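PDB 3FKJ: putative phosphosugar isomerases from Salmonella typhimurium LT2, which probably binds a phosphorylated sugar or related carbohydrate derivative and may act as an isomerase of the SIS family. Local coordinates for residues 26-31 against 167-172; 77-82 against 106-111; 219-224 against 308-313; 248-253 against 281-286. One frame throughout, in Å; residues are numbered along the deposited sequence.

In the fold
The chain holds two parallel sheets flanked by helices, and the contacts are divided between them. Contacts 1 and 2 belong to the half built round strands 42-47 to 136-139. Contact 2 is nested in the loop that contact 1 closes, yet their centres lie about 25 Å apart. Contact 4 is nested inside the loop closed by contact 3. These two are closer, with centres about 19 Å apart and nearest atoms about 5 Å apart. Contacts 1 and 4 lie on opposite sides of the chain's centre, about 39 Å between centres. Contacts 2, 3 and 4 all touch the second subunit. Glu78 of contact 2 hydrogen-bonds to Gly220 of contact 3 in the other chain.

Contact 1 of 4, residues 26-31 against 167-172; sequences NARRII and LAQTEG
Gln169 reaches from the end region of helix 155-170 to helix 22-35 and meets Arg28 and Ile31. The polar part is one hydrogen bond. Gln169 NE2 donates to the backbone Arg28 O at 3.2 Å, with a nearly straight N-H...O angle of 169°. The donor lies in the carbonyl plane, on a lone pair of the oxygen, and the acceptor is close to the plane of the Gln169 amide. The chain of Gln169 is extended beyond CG (chi2 -177°), which carries the amide across to the other helix. Ser32 and Glu165 add to the polar network. Ser32 OG is placed to bond with both Arg28 O and Gln169 OE1, its single proton being shared or alternating between them. Glu165 OE1 takes a bond from Gln169 NE2. Both ends of the amide are therefore held, which should fix its rotation.

The rest is van der Waals packing on the amide. Ile31 lies over one face, with CG2 3.8 Å from Gln169 CD and CB 3.8 Å from Gln169 NE2. Arg28 CG comes from the other side of the plane and meets Gln169 NE2 at 3.8 Å. The side chains of Arg28 and Gln169 cross at about a right angle.

The contact joins two helices of the N-terminal half. Ile30 of helix 22-35 packs on strand 136-139, while Leu167 of helix 155-170 packs on helix 56-65.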
loop_
_atom_site.group_PDB
_atom_site.type_symbol
_atom_site.label_atom_id
_atom_site.label_comp_id
_atom_site.label_asym_id
_atom_site.label_seq_id
_atom_site.Cartn_x
_atom_site.Cartn_y
_atom_site.Cartn_z
ATOM N N ASN A 26 19.049 -10.281 19.481
ATOM C CA ASN A 26 19.472 -9.192 18.589
ATOM C C ASN A 26 18.516 -8.024 18.630
ATOM O O ASN A 26 18.920 -6.879 18.881
ATOM C CB ASN A 26 19.587 -9.670 17.132
ATOM C CG ASN A 26 20.907 -10.377 16.842
ATOM O OD1 ASN A 26 21.842 -10.345 17.653
ATOM N ND2 ASN A 26 20.989 -11.009 15.683
ATOM N N ALA A 27 17.242 -8.320 18.387
ATOM C CA ALA A 27 16.190 -7.305 18.417
ATOM C C ALA A 27 16.181 -6.556 19.732
ATOM O O ALA A 27 16.082 -5.326 19.782
ATOM C CB ALA A 27 14.824 -7.947 18.194
ATOM N N ARG A 28 16.285 -7.309 20.818
ATOM C CA ARG A 28 16.159 -6.728 22.137
ATOM C C ARG A 28 17.336 -5.813 22.469
ATOM O O ARG A 28 17.122 -4.714 23.006
ATOM C CB ARG A 28 15.975 -7.822 23.185
ATOM C CG ARG A 28 15.859 -7.279 24.577
ATOM C CD ARG A 28 14.879 -8.045 25.407
ATOM N NE ARG A 28 15.503 -9.086 26.210
ATOM C CZ ARG A 28 14.853 -9.751 27.164
ATOM N NH1 ARG A 28 13.560 -9.503 27.420
ATOM N NH2 ARG A 28 15.491 -10.666 27.866
ATOM N N ARG A 29 18.558 -6.254 22.148
ATOM C CA ARG A 29 19.758 -5.423 22.363
ATOM C C ARG A 29 19.714 -4.170 21.509
ATOM O O ARG A 29 20.061 -3.084 21.961
ATOM C CB ARG A 29 21.049 -6.138 21.988
ATOM C CG ARG A 29 21.409 -7.398 22.725
ATOM C CD ARG A 29 22.714 -8.036 22.126
ATOM N NE ARG A 29 22.723 -8.120 20.647
ATOM C CZ ARG A 29 23.158 -7.163 19.814
ATOM N NH1 ARG A 29 23.636 -6.003 20.274
ATOM N NH2 ARG A 29 23.097 -7.355 18.505
ATOM N N ILE A 30 19.303 -4.310 20.253
ATOM C CA ILE A 30 19.304 -3.136 19.371
ATOM C C ILE A 30 18.373 -2.036 19.898
ATOM O O ILE A 30 18.765 -0.852 19.964
ATOM C CB ILE A 30 19.028 -3.513 17.903
ATOM C CG1 ILE A 30 20.219 -4.345 17.376
ATOM C CG2 ILE A 30 18.806 -2.240 17.042
ATOM C CD1 ILE A 30 19.975 -5.081 16.096
ATOM N N ILE A 31 17.167 -2.429 20.308
ATOM C CA ILE A 31 16.148 -1.469 20.728
ATOM C C ILE A 31 16.484 -0.848 22.088
ATOM O O ILE A 31 16.237 0.357 22.274
ATOM C CB ILE A 31 14.724 -2.093 20.694
ATOM C CG1 ILE A 31 14.387 -2.575 19.259
ATOM C CG2 ILE A 31 13.652 -1.111 21.231
ATOM C CD1 ILE A 31 14.565 -1.521 18.094
ATOM N N LEU A 167 7.647 -1.971 20.704
ATOM C CA LEU A 167 6.431 -1.796 21.432
ATOM C C LEU A 167 6.658 -2.096 22.876
ATOM O O LEU A 167 6.271 -1.315 23.733
ATOM C CB LEU A 167 5.305 -2.718 20.886
ATOM C CG LEU A 167 3.955 -2.700 21.647
ATOM C CD1 LEU A 167 3.170 -1.428 21.468
ATOM C CD2 LEU A 167 3.106 -3.939 21.296
ATOM N N ALA A 168 7.260 -3.245 23.162
ATOM C CA ALA A 168 7.465 -3.668 24.531
ATOM C C ALA A 168 8.311 -2.658 25.315
ATOM O O ALA A 168 8.006 -2.382 26.469
ATOM C CB ALA A 168 8.134 -5.103 24.607
ATOM N N GLN A 169 9.371 -2.126 24.707
ATOM C CA GLN A 169 10.321 -1.289 25.460
ATOM C C GLN A 169 9.906 0.195 25.494
ATOM O O GLN A 169 10.555 0.998 26.142
ATOM C CB GLN A 169 11.738 -1.435 24.881
ATOM C CG GLN A 169 12.370 -2.814 25.107
ATOM C CD GLN A 169 13.784 -2.914 24.588
ATOM O OE1 GLN A 169 14.601 -2.022 24.805
ATOM N NE2 GLN A 169 14.086 -4.003 23.903
ATOM N N THR A 170 8.839 0.546 24.760
ATOM C CA THR A 170 8.294 1.905 24.786
ATOM C C THR A 170 6.901 1.999 25.430
ATOM O O THR A 170 6.600 2.961 26.110
ATOM C CB THR A 170 8.248 2.529 23.358
ATOM O OG1 THR A 170 7.347 1.796 22.512
ATOM C CG2 THR A 170 9.634 2.546 22.731
ATOM N N GLU A 171 6.040 1.029 25.202
ATOM C CA GLU A 171 4.681 1.091 25.734
ATOM C C GLU A 171 4.344 -0.077 26.652
ATOM O O GLU A 171 3.341 -0.056 27.351
ATOM C CB GLU A 171 3.666 1.139 24.580
ATOM C CG GLU A 171 3.804 2.338 23.688
ATOM C CD GLU A 171 2.790 2.393 22.533
ATOM O OE1 GLU A 171 3.140 2.991 21.481
ATOM O OE2 GLU A 171 1.641 1.904 22.675
ATOM N N GLY A 172 5.164 -1.101 26.624
ATOM C CA GLY A 172 4.839 -2.374 27.241
ATOM C C GLY A 172 3.907 -3.188 26.355
ATOM O O GLY A 172 3.181 -2.652 25.528
#

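Contact 2 of 4, residues 77-82 against 106-111; sequences NEFVHA and VAAARV
Two helices of the SIS domain, 76-81 and 103-115, pack side by side here, within the alpha-beta architecture that this family builds round a parallel sheet. Their local axes approach to 8.4 Å and cross at 37°, running in roughly the same direction. The closest backbone approach is Val80 to Ala108, with CA atoms 5.1 Å apart. The small side chains of Ala107 and Ala108 are consistent with it.

Val80 presses one methyl against the backbone of the facing helix. Its CG2, anti to its own carbonyl carbon, lies 3.2 Å from Ala108 N. The same methyl meets Ala107 CB at 3.8 Å and the CB of Ala108 at a similar distance. It thus sits over the peptide link between the two alanines.

Phe79 comes in beside Val80. Its CG is anti to the backbone N (chi1 -176°), which sends the ring toward helix 103-115. Phe79 CD2 touches Ala108 CB at 3.8 Å. The backbone Ala108 O meets the ring at its edge, in the ring plane, 3.6 Å from Phe79 CE2. The methyl of Ala108 therefore has Phe79 and Val80 as its two neighbours across the contact. No hydrogen bond crosses between the segments. The join is van der Waals packing, partly against the backbone of Ala108.

Glu78 OE1 hydrogen-bonds to His246 and Gly220 of the second subunit. On the sheet side, Phe79 and Ala108 both pack on Val46 of strand 42-47, and Phe79 also meets Trp44. Phe79 packs on Val93 and Ala108 on Leu95, both of strand 91-97.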
loop_
_atom_site.group_PDB
_atom_site.type_symbol
_atom_site.label_atom_id
_atom_site.label_comp_id
_atom_site.label_asym_id
_atom_site.label_seq_id
_atom_site.Cartn_x
_atom_site.Cartn_y
_atom_site.Cartn_z
ATOM N N ASN A 77 13.487 4.703 -2.794
ATOM C CA ASN A 77 13.784 5.824 -3.619
ATOM C C ASN A 77 12.785 6.950 -3.477
ATOM O O ASN A 77 13.144 8.115 -3.699
ATOM C CB ASN A 77 14.012 5.428 -5.088
ATOM C CG ASN A 77 15.094 6.281 -5.728
ATOM O OD1 ASN A 77 15.906 6.862 -5.006
ATOM N ND2 ASN A 77 15.134 6.345 -7.054
ATOM N N GLU A 78 11.552 6.633 -3.090
ATOM C CA GLU A 78 10.628 7.681 -2.744
ATOM C C GLU A 78 10.997 8.393 -1.430
ATOM O O GLU A 78 10.878 9.615 -1.362
ATOM C CB GLU A 78 9.198 7.208 -2.684
ATOM C CG GLU A 78 8.278 8.383 -2.348
ATOM C CD GLU A 78 6.980 8.360 -3.070
ATOM O OE1 GLU A 78 6.940 7.937 -4.240
ATOM O OE2 GLU A 78 5.993 8.775 -2.452
ATOM N N PHE A 79 11.432 7.615 -0.436
ATOM C CA PHE A 79 11.937 8.095 0.854
ATOM C C PHE A 79 13.125 9.027 0.677
ATOM O O PHE A 79 13.193 10.076 1.319
ATOM C CB PHE A 79 12.330 6.876 1.733
ATOM C CG PHE A 79 12.775 7.217 3.146
ATOM C CD1 PHE A 79 11.857 7.544 4.131
ATOM C CD2 PHE A 79 14.118 7.165 3.501
ATOM C CE1 PHE A 79 12.279 7.806 5.452
ATOM C CE2 PHE A 79 14.527 7.439 4.807
ATOM C CZ PHE A 79 13.605 7.756 5.772
ATOM N N VAL A 80 14.029 8.641 -0.231
ATOM C CA VAL A 80 15.210 9.437 -0.590
ATOM C C VAL A 80 14.815 10.745 -1.234
ATOM O O VAL A 80 15.368 11.817 -0.913
ATOM C CB VAL A 80 16.109 8.662 -1.561
ATOM C CG1 VAL A 80 17.163 9.562 -2.244
ATOM C CG2 VAL A 80 16.771 7.527 -0.850
ATOM N N HIS A 81 13.876 10.676 -2.166
ATOM C CA HIS A 81 13.585 11.861 -2.985
ATOM C C HIS A 81 12.562 12.842 -2.378
ATOM O O HIS A 81 12.669 14.051 -2.587
ATOM C CB HIS A 81 13.177 11.435 -4.391
ATOM C CG HIS A 81 14.321 10.961 -5.235
ATOM N ND1 HIS A 81 14.909 9.716 -5.085
ATOM C CD2 HIS A 81 14.974 11.566 -6.254
ATOM C CE1 HIS A 81 15.884 9.587 -5.967
ATOM N NE2 HIS A 81 15.939 10.692 -6.693
ATOM N N ALA A 82 11.566 12.309 -1.679
ATOM C CA ALA A 82 10.537 13.085 -0.994
ATOM C C ALA A 82 10.550 12.655 0.481
ATOM O O ALA A 82 9.660 11.956 1.004
ATOM C CB ALA A 82 9.162 12.870 -1.644
ATOM N N VAL A 106 20.486 2.024 0.052
ATOM C CA VAL A 106 21.721 2.557 0.686
ATOM C C VAL A 106 21.578 4.077 0.883
ATOM O O VAL A 106 21.902 4.585 1.947
ATOM C CB VAL A 106 23.019 2.183 -0.120
ATOM C CG1 VAL A 106 24.243 2.942 0.365
ATOM C CG2 VAL A 106 23.292 0.689 -0.031
ATOM N N ALA A 107 21.063 4.772 -0.133
ATOM C CA ALA A 107 20.805 6.228 -0.088
ATOM C C ALA A 107 19.734 6.603 0.920
ATOM O O ALA A 107 19.839 7.645 1.576
ATOM C CB ALA A 107 20.423 6.770 -1.488
ATOM N N ALA A 108 18.717 5.753 1.053
ATOM C CA ALA A 108 17.710 5.892 2.130
ATOM C C ALA A 108 18.334 5.870 3.554
ATOM O O ALA A 108 18.003 6.713 4.406
ATOM C CB ALA A 108 16.668 4.815 1.993
ATOM N N ALA A 109 19.224 4.901 3.799
ATOM C CA ALA A 109 19.962 4.789 5.050
ATOM C C ALA A 109 20.860 6.007 5.285
ATOM O O ALA A 109 20.962 6.475 6.406
ATOM C CB ALA A 109 20.764 3.516 5.077
ATOM N N ARG A 110 21.470 6.525 4.222
ATOM C CA ARG A 110 22.317 7.709 4.268
ATOM C C ARG A 110 21.499 8.917 4.638
ATOM O O ARG A 110 21.849 9.636 5.548
ATOM C CB ARG A 110 23.010 7.948 2.916
ATOM C CG ARG A 110 23.899 9.219 2.871
ATOM C CD ARG A 110 24.453 9.531 1.474
ATOM N NE ARG A 110 23.449 9.388 0.402
ATOM C CZ ARG A 110 22.497 10.276 0.106
ATOM N NH1 ARG A 110 22.354 11.411 0.805
ATOM N NH2 ARG A 110 21.653 10.008 -0.892
ATOM N N VAL A 111 20.384 9.122 3.952
ATOM C CA VAL A 111 19.489 10.249 4.257
ATOM C C VAL A 111 18.965 10.166 5.702
ATOM O O VAL A 111 18.938 11.184 6.398
ATOM C CB VAL A 111 18.312 10.323 3.251
ATOM C CG1 VAL A 111 17.207 11.274 3.756
ATOM C CG2 VAL A 111 18.817 10.709 1.860
#

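Contact 3 of 4, residues 219-224 against 308-313; sequences SGPSFG and VGEYFC
Glu310 and Cys313 receive the ring of Pro221, and Cys313 also meets Ser222. Glu310 is the first residue of segment 308-313 to touch. Its backbone Glu310 O lies 3.2 Å from Pro221 CG and just as near to CB of the same proline, so one edge of the ring rests on the carbonyl oxygen. The same oxygen accepts the backbone bond from Cys313 N within the 3-10 turn. With chi1 at 171°, Glu310 CG lies beside its own carbonyl carbon and 3.9 Å from Pro221 CG. From there the extended chain carries the carboxylate to partners outside the two segments. Its OE2 forms a salt bridge with Arg272 and a hydrogen bond with Tyr60.

Tyr311 and Phe312 turn to other neighbours, among them Phe61 and Phe183, whose rings they meet edge-to-face.

Cys313 opens helix 313-331 and closes the contact. Its CB touches Pro221 CG at 3.7 Å and the hydroxyl Ser222 OG at 3.5 Å. Ser222 OG has its polar partner in Ser269 OG. No hydrogen bond crosses between the segments.

The arrangement packs the turn after strand 213-218 against the turn that leads into the last long helix. A turn from a strand end into the next helix is where SIS domains commonly hold the phosphosugar; such a role is possible here.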
loop_
_atom_site.group_PDB
_atom_site.type_symbol
_atom_site.label_atom_id
_atom_site.label_comp_id
_atom_site.label_asym_id
_atom_site.label_seq_id
_atom_site.Cartn_x
_atom_site.Cartn_y
_atom_site.Cartn_z
ATOM N N SER A 219 -5.809 -10.079 3.471
ATOM C CA SER A 219 -6.167 -8.943 4.302
ATOM C C SER A 219 -5.366 -8.981 5.558
ATOM O O SER A 219 -4.708 -9.971 5.842
ATOM C CB SER A 219 -7.663 -8.993 4.667
ATOM O OG SER A 219 -7.949 -10.124 5.483
ATOM N N GLY A 220 -5.471 -7.928 6.352
ATOM C CA GLY A 220 -4.791 -7.900 7.659
ATOM C C GLY A 220 -3.349 -8.331 7.631
ATOM O O GLY A 220 -2.560 -7.762 6.880
ATOM N N PRO A 221 -2.983 -9.355 8.436
ATOM C CA PRO A 221 -1.573 -9.692 8.565
ATOM C C PRO A 221 -0.996 -10.362 7.309
ATOM O O PRO A 221 0.219 -10.435 7.160
ATOM C CB PRO A 221 -1.574 -10.705 9.727
ATOM C CG PRO A 221 -2.859 -11.387 9.571
ATOM C CD PRO A 221 -3.821 -10.298 9.204
ATOM N N SER A 222 -1.870 -10.910 6.461
ATOM C CA SER A 222 -1.455 -11.628 5.258
ATOM C C SER A 222 -1.340 -10.776 3.973
ATOM O O SER A 222 -0.960 -11.308 2.921
ATOM C CB SER A 222 -2.437 -12.769 4.972
ATOM O OG SER A 222 -2.570 -13.679 6.034
ATOM N N PHE A 223 -1.710 -9.488 4.026
ATOM C CA PHE A 223 -1.752 -8.696 2.845
ATOM C C PHE A 223 -0.358 -8.474 2.232
ATOM O O PHE A 223 -0.187 -8.535 1.016
ATOM C CB PHE A 223 -2.503 -7.389 3.046
ATOM C CG PHE A 223 -2.534 -6.562 1.809
ATOM C CD1 PHE A 223 -3.248 -6.994 0.716
ATOM C CD2 PHE A 223 -1.781 -5.432 1.691
ATOM C CE1 PHE A 223 -3.243 -6.295 -0.462
ATOM C CE2 PHE A 223 -1.794 -4.709 0.516
ATOM C CZ PHE A 223 -2.543 -5.147 -0.556
ATOM N N GLY A 224 0.654 -8.308 3.069
ATOM C CA GLY A 224 2.027 -8.168 2.569
ATOM C C GLY A 224 2.455 -9.379 1.762
ATOM O O GLY A 224 3.052 -9.266 0.697
ATOM N N VAL A 308 -2.352 -14.616 19.927
ATOM C CA VAL A 308 -1.620 -13.642 19.083
ATOM C C VAL A 308 -1.110 -14.235 17.772
ATOM O O VAL A 308 -0.298 -13.616 17.079
ATOM C CB VAL A 308 -0.420 -13.015 19.861
ATOM C CG1 VAL A 308 -0.931 -12.421 21.200
ATOM C CG2 VAL A 308 0.711 -14.034 20.092
ATOM N N GLY A 309 -1.612 -15.419 17.434
ATOM C CA GLY A 309 -1.219 -16.119 16.221
ATOM C C GLY A 309 -1.634 -15.424 14.927
ATOM O O GLY A 309 -1.123 -15.741 13.883
ATOM N N GLU A 310 -2.575 -14.494 15.003
ATOM C CA GLU A 310 -2.959 -13.675 13.855
ATOM C C GLU A 310 -1.733 -12.969 13.314
ATOM O O GLU A 310 -1.571 -12.881 12.111
ATOM C CB GLU A 310 -4.032 -12.664 14.249
ATOM C CG GLU A 310 -4.359 -11.609 13.194
ATOM C CD GLU A 310 -5.274 -10.533 13.716
ATOM O OE1 GLU A 310 -6.219 -10.866 14.459
ATOM O OE2 GLU A 310 -5.052 -9.358 13.381
ATOM N N TYR A 311 -0.853 -12.497 14.203
ATOM C CA TYR A 311 0.324 -11.723 13.781
ATOM C C TYR A 311 1.378 -12.518 12.994
ATOM O O TYR A 311 2.262 -11.911 12.388
ATOM C CB TYR A 311 0.953 -10.981 14.969
ATOM C CG TYR A 311 0.039 -9.912 15.565
ATOM C CD1 TYR A 311 -0.511 -8.934 14.768
ATOM C CD2 TYR A 311 -0.300 -9.916 16.901
ATOM C CE1 TYR A 311 -1.356 -8.009 15.261
ATOM C CE2 TYR A 311 -1.150 -8.954 17.417
ATOM C CZ TYR A 311 -1.687 -8.005 16.587
ATOM O OH TYR A 311 -2.546 -7.007 17.037
ATOM N N PHE A 312 1.266 -13.856 12.966
ATOM C CA PHE A 312 2.232 -14.723 12.245
ATOM C C PHE A 312 1.716 -15.217 10.907
ATOM O O PHE A 312 2.425 -15.976 10.221
ATOM C CB PHE A 312 2.580 -15.991 13.067
ATOM C CG PHE A 312 3.275 -15.702 14.343
ATOM C CD1 PHE A 312 2.556 -15.270 15.447
ATOM C CD2 PHE A 312 4.662 -15.826 14.438
ATOM C CE1 PHE A 312 3.203 -14.986 16.654
ATOM C CE2 PHE A 312 5.305 -15.525 15.620
ATOM C CZ PHE A 312 4.567 -15.095 16.737
ATOM N N CYS A 313 0.476 -14.844 10.562
ATOM C CA CYS A 313 -0.144 -15.313 9.315
ATOM C C CYS A 313 0.676 -14.960 8.076
ATOM O O CYS A 313 0.835 -15.796 7.215
ATOM C CB CYS A 313 -1.571 -14.798 9.155
ATOM S SG CYS A 313 -2.738 -15.655 10.233
#

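Contact 4 of 4, residues 248-253 against 281-286; sequences GEYFHG and IRFIER
Tyr250 and Phe251 meet Phe283 of helix 274-286, and Phe283 can be followed outward. A chi1 of -179° swings its ring off the helix toward segment 248-253. At the root, Phe283 CB sits at the edge of the Phe251 ring, near its plane, 3.6 Å from Phe251 CE1. Phe283 CG is next, also 3.6 Å from Phe251 CE1, and CD1 follows at slightly longer range. Phe251 thus directs its edge at the face of Phe283 in an offset edge-to-face pair. The centroids are 5.5 Å apart and the planes stand at 86°.

Tyr250 meets the same ring further along. Phe283 CD2 lies 3.4 Å from Tyr250 OH and 3.6 Å from Tyr250 CE2, at the edge of the tyrosine ring. Phe283 CE2 still meets the hydroxyl oxygen, while CE1 and CZ at the tip lie beyond the contact with segment 248-253. The two rings approach obliquely, centroids 5.7 Å apart and planes at 80°. Tyr250 OH has its polar partner in Thr258 OG1, and Ile284 CG1 packs against the same hydroxyl at 3.6 Å.

Phe283 also meets Phe255 and Tyr287, and Tyr341 and Tyr347 of the second subunit. Arg279 forms a cation-pi contact with Phe251. Tyr250, Phe251 and Phe283 form an aromatic cluster. It joins the loop after strand 241-246 to helix 274-286, which packs on strands 263-268 and 290-295, at the subunit interface.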
loop_
_atom_site.group_PDB
_atom_site.type_symbol
_atom_site.label_atom_id
_atom_site.label_comp_id
_atom_site.label_asym_id
_atom_site.label_seq_id
_atom_site.Cartn_x
_atom_site.Cartn_y
_atom_site.Cartn_z
ATOM N N GLY A 248 -10.824 -6.679 1.372
ATOM C CA GLY A 248 -11.790 -5.649 1.682
ATOM C C GLY A 248 -12.061 -4.791 0.453
ATOM O O GLY A 248 -13.224 -4.517 0.121
ATOM N N GLU A 249 -10.974 -4.433 -0.237
ATOM C CA GLU A 249 -11.007 -3.649 -1.498
ATOM C C GLU A 249 -11.646 -4.342 -2.709
ATOM O O GLU A 249 -12.193 -3.683 -3.597
ATOM C CB GLU A 249 -9.577 -3.216 -1.850
ATOM C CG GLU A 249 -9.031 -2.098 -0.940
ATOM C CD GLU A 249 -9.688 -0.736 -1.251
ATOM O OE1 GLU A 249 -9.380 -0.194 -2.337
ATOM O OE2 GLU A 249 -10.481 -0.203 -0.419
ATOM N N TYR A 250 -11.577 -5.671 -2.746
ATOM C CA TYR A 250 -12.143 -6.465 -3.838
ATOM C C TYR A 250 -13.548 -6.028 -4.286
ATOM O O TYR A 250 -13.843 -5.916 -5.487
ATOM C CB TYR A 250 -12.212 -7.905 -3.366
ATOM C CG TYR A 250 -12.741 -8.928 -4.382
ATOM C CD1 TYR A 250 -12.059 -9.180 -5.570
ATOM C CD2 TYR A 250 -13.871 -9.661 -4.111
ATOM C CE1 TYR A 250 -12.511 -10.130 -6.467
ATOM C CE2 TYR A 250 -14.353 -10.631 -5.010
ATOM C CZ TYR A 250 -13.669 -10.861 -6.188
ATOM O OH TYR A 250 -14.103 -11.813 -7.084
ATOM N N PHE A 251 -14.424 -5.809 -3.310
ATOM C CA PHE A 251 -15.840 -5.530 -3.591
ATOM C C PHE A 251 -16.126 -4.067 -3.961
ATOM O O PHE A 251 -17.276 -3.695 -4.089
ATOM C CB PHE A 251 -16.691 -5.939 -2.392
ATOM C CG PHE A 251 -16.727 -7.421 -2.175
ATOM C CD1 PHE A 251 -17.410 -8.223 -3.045
ATOM C CD2 PHE A 251 -16.014 -8.008 -1.139
ATOM C CE1 PHE A 251 -17.418 -9.587 -2.867
ATOM C CE2 PHE A 251 -16.028 -9.378 -0.958
ATOM C CZ PHE A 251 -16.712 -10.161 -1.822
ATOM N N HIS A 252 -15.073 -3.265 -4.162
ATOM C CA HIS A 252 -15.213 -1.823 -4.490
ATOM C C HIS A 252 -14.512 -1.432 -5.802
ATOM O O HIS A 252 -14.112 -0.291 -6.008
ATOM C CB HIS A 252 -14.770 -1.018 -3.272
ATOM C CG HIS A 252 -15.617 -1.318 -2.086
ATOM N ND1 HIS A 252 -16.932 -0.888 -1.993
ATOM C CD2 HIS A 252 -15.396 -2.108 -1.009
ATOM C CE1 HIS A 252 -17.463 -1.362 -0.880
ATOM N NE2 HIS A 252 -16.552 -2.104 -0.263
ATOM N N GLY A 253 -14.441 -2.395 -6.714
ATOM C CA GLY A 253 -14.026 -2.152 -8.073
ATOM C C GLY A 253 -13.505 -3.427 -8.704
ATOM O O GLY A 253 -14.072 -3.931 -9.673
ATOM N N ILE A 281 -14.407 -15.293 -0.535
ATOM C CA ILE A 281 -14.482 -16.699 -0.903
ATOM C C ILE A 281 -15.888 -17.034 -1.409
ATOM O O ILE A 281 -16.031 -17.596 -2.474
ATOM C CB ILE A 281 -14.117 -17.621 0.291
ATOM C CG1 ILE A 281 -12.652 -17.433 0.694
ATOM C CG2 ILE A 281 -14.364 -19.103 -0.027
ATOM C CD1 ILE A 281 -12.378 -17.969 2.114
ATOM N N ARG A 282 -16.911 -16.652 -0.656
ATOM C CA ARG A 282 -18.287 -16.887 -1.045
ATOM C C ARG A 282 -18.588 -16.322 -2.419
ATOM O O ARG A 282 -19.221 -16.989 -3.239
ATOM C CB ARG A 282 -19.258 -16.297 -0.019
ATOM C CG ARG A 282 -19.157 -16.951 1.357
ATOM C CD ARG A 282 -20.329 -16.571 2.258
ATOM N NE ARG A 282 -20.400 -15.121 2.502
ATOM C CZ ARG A 282 -19.838 -14.477 3.527
ATOM N NH1 ARG A 282 -19.147 -15.134 4.456
ATOM N NH2 ARG A 282 -19.980 -13.158 3.632
ATOM N N PHE A 283 -18.137 -15.097 -2.666
ATOM C CA PHE A 283 -18.391 -14.438 -3.935
ATOM C C PHE A 283 -17.607 -15.098 -5.089
ATOM O O PHE A 283 -18.187 -15.407 -6.140
ATOM C CB PHE A 283 -18.033 -12.947 -3.864
ATOM C CG PHE A 283 -18.301 -12.217 -5.154
ATOM C CD1 PHE A 283 -19.499 -11.540 -5.346
ATOM C CD2 PHE A 283 -17.379 -12.242 -6.193
ATOM C CE1 PHE A 283 -19.759 -10.890 -6.536
ATOM C CE2 PHE A 283 -17.647 -11.592 -7.385
ATOM C CZ PHE A 283 -18.805 -10.896 -7.542
ATOM N N ILE A 284 -16.300 -15.280 -4.907
ATOM C CA ILE A 284 -15.460 -15.939 -5.932
ATOM C C ILE A 284 -16.023 -17.332 -6.313
ATOM O O ILE A 284 -15.997 -17.718 -7.477
ATOM C CB ILE A 284 -13.990 -16.094 -5.485
ATOM C CG1 ILE A 284 -13.329 -14.731 -5.162
ATOM C CG2 ILE A 284 -13.174 -16.800 -6.561
ATOM C CD1 ILE A 284 -12.089 -14.877 -4.330
ATOM N N GLU A 285 -16.527 -18.072 -5.333
ATOM C CA GLU A 285 -17.123 -19.388 -5.596
ATOM C C GLU A 285 -18.502 -19.286 -6.240
ATOM O O GLU A 285 -18.839 -20.095 -7.103
ATOM C CB GLU A 285 -17.174 -20.218 -4.313
ATOM C CG GLU A 285 -15.771 -20.558 -3.821
ATOM C CD GLU A 285 -15.727 -21.469 -2.597
ATOM O OE1 GLU A 285 -16.784 -21.681 -1.937
ATOM O OE2 GLU A 285 -14.607 -21.962 -2.296
ATOM N N ARG A 286 -19.290 -18.290 -5.839
ATOM C CA ARG A 286 -20.605 -18.058 -6.445
ATOM C C ARG A 286 -20.445 -17.730 -7.925
ATOM O O ARG A 286 -21.330 -18.021 -8.721
ATOM C CB ARG A 286 -21.369 -16.922 -5.726
ATOM C CG ARG A 286 -22.827 -16.717 -6.190
ATOM C CD ARG A 286 -23.581 -15.545 -5.487
ATOM N NE ARG A 286 -23.391 -15.502 -4.027
ATOM C CZ ARG A 286 -22.922 -14.460 -3.320
ATOM N NH1 ARG A 286 -22.595 -13.300 -3.898
ATOM N NH2 ARG A 286 -22.787 -14.569 -1.999
#